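Peptide synthase (Silicibacter pomeroyi DSS-3, PDB 2QTP) is of unknown function but, as a DUF1185 family member with a variant of the Bacillus chorismate mutase fold, may play a role in amino-acid metabolism. Local coordinates at residues L51-G59 / H94-L103. Sequence-based numbering, arbitrary orientation. Where two conformers were deposited one is given.
Sequences LMDTGAELG and HAAAILHPKL
Gly55 and Ile98 bring the two backbones together, their CA atoms 4.4 Å apart, where helix 94-98 crosses helix 51-59 at -50° with an axis separation of 8.1 Å. No conventional hydrogen bond spans the contact; three CA-H...O contacts do, from Ile98 CA to Leu51 O, from Met52 CA to Ala97 O and from Gly55 CA to Ile98 O, the last 3.3 Å long. A beta carbon at Gly55 would lie 2.0 Å from Ile98 O, so the close approach is probably possible only because none is there. Leu51 reaches in three directions: CB rests on Ala97 CB, CD1 lies 3.5 Å from His94 CB, and CD2 faces Ile98 CD1. Replacing Leu51 with alanine would probably open a gap between His94 and Ile98, keeping, of its side-chain contacts, only that of CB with Ala97. Both helices pack on one face of the mixed sheet, in a variant of the Bacillus chorismate mutase fold; Ile98 touches Ile36, Ala84 and Val165 on three of its strands, and Leu58 meets the tip of Ile98 beside them. Toward the outer side, Met52, present as selenomethionine, runs extended beyond CG: chi2 (-171°) sets the selenium obliquely to the His100 ring, 4.1 Å from the centroid, and chi3 (179°) puts CE over one face, toward the rim. Farther along the chain, Pro101 lays CG against the backbone of the longer helix, 3.4 Å from Ala56 N and near Met52 O, while Leu103 CD2 closes on Gly59 CA at 3.7 Å.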
loop_
_atom_site.group_PDB
_atom_site.type_symbol
_atom_site.label_atom_id
_atom_site.label_comp_id
_atom_site.label_asym_id
_atom_site.label_seq_id
_atom_site.Cartn_x
_atom_site.Cartn_y
_atom_site.Cartn_z
ATOM N N LEU A 51 -7.144 -5.206 13.768
ATOM C CA LEU A 51 -6.355 -4.829 12.597
ATOM C C LEU A 51 -6.895 -5.409 11.281
ATOM O O LEU A 51 -6.709 -4.782 10.257
ATOM C CB LEU A 51 -4.871 -5.157 12.757
ATOM C CG LEU A 51 -4.011 -4.187 13.581
ATOM C CD1 LEU A 51 -2.590 -4.711 13.674
ATOM C CD2 LEU A 51 -3.997 -2.780 13.048
HETATM N N MSE A 52 -7.530 -6.598 11.302
HETATM C CA MSE A 52 -8.112 -7.174 10.102
HETATM C C MSE A 52 -9.312 -6.350 9.661
HETATM O O MSE A 52 -9.474 -6.090 8.469
HETATM C CB MSE A 52 -8.534 -8.642 10.297
HETATM C CG MSE A 52 -7.411 -9.604 10.714
HETATM SE SE MSE A 52 -7.886 -11.438 10.683
HETATM C CE MSE A 52 -6.117 -12.073 11.236
ATOM N N ASP A 53 -10.156 -5.959 10.615
ATOM C CA ASP A 53 -11.314 -5.110 10.318
ATOM C C ASP A 53 -10.857 -3.762 9.782
ATOM O O ASP A 53 -11.393 -3.288 8.801
ATOM C CB ASP A 53 -12.184 -4.912 11.553
ATOM C CG ASP A 53 -12.881 -6.184 12.002
ATOM O OD1 ASP A 53 -13.017 -7.148 11.219
ATOM O OD2 ASP A 53 -13.281 -6.212 13.171
ATOM N N THR A 54 -9.830 -3.168 10.382
ATOM C CA THR A 54 -9.258 -1.876 9.872
ATOM C C THR A 54 -8.655 -2.027 8.456
ATOM O O THR A 54 -8.831 -1.187 7.597
ATOM C CB THR A 54 -8.181 -1.312 10.846
ATOM O OG1 THR A 54 -8.800 -1.047 12.100
ATOM C CG2 THR A 54 -7.563 -0.026 10.349
ATOM N N GLY A 55 -7.962 -3.128 8.222
ATOM C CA GLY A 55 -7.405 -3.429 6.924
ATOM C C GLY A 55 -8.443 -3.577 5.848
ATOM O O GLY A 55 -8.223 -3.160 4.735
ATOM N N ALA A 56 -9.579 -4.180 6.163
ATOM C CA ALA A 56 -10.683 -4.283 5.202
ATOM C C ALA A 56 -11.145 -2.903 4.695
ATOM O O ALA A 56 -11.298 -2.715 3.500
ATOM C CB ALA A 56 -11.862 -5.073 5.802
ATOM N N GLU A 57 -11.350 -1.971 5.612
ATOM C CA GLU A 57 -11.781 -0.625 5.273
ATOM C C GLU A 57 -10.695 0.160 4.541
ATOM O O GLU A 57 -10.993 0.899 3.618
ATOM C CB GLU A 57 -12.202 0.111 6.542
ATOM C CG GLU A 57 -13.459 -0.466 7.195
ATOM C CD GLU A 57 -13.664 0.014 8.618
ATOM O OE1 GLU A 57 -12.659 0.305 9.316
ATOM O OE2 GLU A 57 -14.832 0.079 9.041
ATOM N N LEU A 58 -9.438 -0.016 4.938
ATOM C CA LEU A 58 -8.325 0.664 4.284
ATOM C C LEU A 58 -8.122 0.186 2.869
ATOM O O LEU A 58 -7.907 0.991 1.977
ATOM C CB LEU A 58 -7.021 0.531 5.060
ATOM C CG LEU A 58 -6.849 1.483 6.222
ATOM C CD1 LEU A 58 -5.505 1.159 6.829
ATOM C CD2 LEU A 58 -6.960 2.933 5.807
ATOM N N GLY A 59 -8.200 -1.112 2.643
ATOM C CA GLY A 59 -8.022 -1.624 1.288
ATOM C C GLY A 59 -9.016 -1.053 0.304
ATOM O O GLY A 59 -8.679 -0.678 -0.837
ATOM N N HIS A 94 1.288 -7.915 12.855
ATOM C CA HIS A 94 0.354 -6.794 12.716
ATOM C C HIS A 94 0.169 -6.374 11.238
ATOM O O HIS A 94 -0.935 -6.066 10.805
ATOM C CB HIS A 94 0.779 -5.591 13.565
ATOM C CG HIS A 94 0.934 -5.903 15.025
ATOM N ND1 HIS A 94 1.643 -5.098 15.888
ATOM C CD2 HIS A 94 0.523 -6.967 15.757
ATOM C CE1 HIS A 94 1.622 -5.631 17.095
ATOM N NE2 HIS A 94 0.962 -6.772 17.041
ATOM N N ALA A 95 1.254 -6.405 10.480
ATOM C CA ALA A 95 1.216 -6.147 9.032
ATOM C C ALA A 95 0.456 -7.272 8.341
ATOM O O ALA A 95 -0.370 -7.032 7.459
ATOM C CB ALA A 95 2.651 -6.011 8.450
ATOM N N ALA A 96 0.741 -8.513 8.709
ATOM C CA ALA A 96 -0.033 -9.648 8.190
ATOM C C ALA A 96 -1.543 -9.461 8.380
ATOM O O ALA A 96 -2.325 -9.687 7.451
ATOM C CB ALA A 96 0.422 -10.924 8.816
ATOM N N ALA A 97 -1.941 -9.049 9.585
ATOM C CA ALA A 97 -3.339 -8.900 9.944
ATOM C C ALA A 97 -3.966 -7.821 9.109
ATOM O O ALA A 97 -5.040 -7.996 8.542
ATOM C CB ALA A 97 -3.492 -8.579 11.451
ATOM N N ILE A 98 -3.299 -6.676 9.056
ATOM C CA ILE A 98 -3.816 -5.559 8.273
ATOM C C ILE A 98 -3.992 -5.939 6.776
ATOM O O ILE A 98 -4.956 -5.535 6.163
ATOM C CB ILE A 98 -3.026 -4.204 8.557
ATOM C CG1 ILE A 98 -4.037 -3.093 8.870
ATOM C CG2 ILE A 98 -2.130 -3.867 7.441
ATOM C CD1 ILE A 98 -3.487 -1.771 9.143
ATOM N N LEU A 99 -3.170 -6.830 6.245
ATOM C CA LEU A 99 -3.244 -7.274 4.846
ATOM C C LEU A 99 -4.093 -8.515 4.585
ATOM O O LEU A 99 -4.212 -8.966 3.441
ATOM C CB LEU A 99 -1.809 -7.609 4.358
ATOM C CG LEU A 99 -0.803 -6.437 4.278
ATOM C CD1 LEU A 99 0.601 -6.943 3.927
ATOM C CD2 LEU A 99 -1.286 -5.328 3.323
ATOM N N HIS A 100 -4.629 -9.096 5.642
ATOM C CA HIS A 100 -5.369 -10.365 5.560
ATOM C C HIS A 100 -6.623 -10.337 4.670
ATOM O O HIS A 100 -6.758 -11.173 3.789
ATOM C CB HIS A 100 -5.709 -10.829 6.974
ATOM C CG HIS A 100 -6.528 -12.070 7.013
ATOM N ND1 HIS A 100 -5.975 -13.324 6.905
ATOM C CD2 HIS A 100 -7.869 -12.249 7.088
ATOM C CE1 HIS A 100 -6.944 -14.225 6.926
ATOM N NE2 HIS A 100 -8.105 -13.602 7.031
ATOM N N PRO A 101 -7.538 -9.381 4.879
ATOM C CA PRO A 101 -8.749 -9.385 4.041
ATOM C C PRO A 101 -8.494 -9.199 2.580
ATOM O O PRO A 101 -7.593 -8.456 2.224
ATOM C CB PRO A 101 -9.544 -8.184 4.575
ATOM C CG PRO A 101 -8.573 -7.358 5.299
ATOM C CD PRO A 101 -7.597 -8.315 5.887
ATOM N N LYS A 102 -9.282 -9.850 1.728
ATOM C CA LYS A 102 -9.142 -9.661 0.271
ATOM C C LYS A 102 -9.592 -8.220 -0.092
ATOM O O LYS A 102 -10.476 -7.677 0.564
ATOM C CB LYS A 102 -9.928 -10.746 -0.478
ATOM C CG LYS A 102 -9.401 -12.170 -0.177
ATOM C CD LYS A 102 -10.219 -13.300 -0.835
ATOM C CE LYS A 102 -10.138 -14.636 -0.044
ATOM N N LEU A 103 -8.971 -7.572 -1.073
ATOM C CA LEU A 103 -9.363 -6.172 -1.421
ATOM C C LEU A 103 -10.878 -5.949 -1.676
ATOM O O LEU A 103 -11.515 -6.686 -2.439
ATOM C CB LEU A 103 -8.556 -5.656 -2.626
ATOM C CG LEU A 103 -7.128 -5.146 -2.392
ATOM C CD1 LEU A 103 -6.415 -4.815 -3.712
ATOM C CD2 LEU A 103 -7.165 -3.943 -1.477
#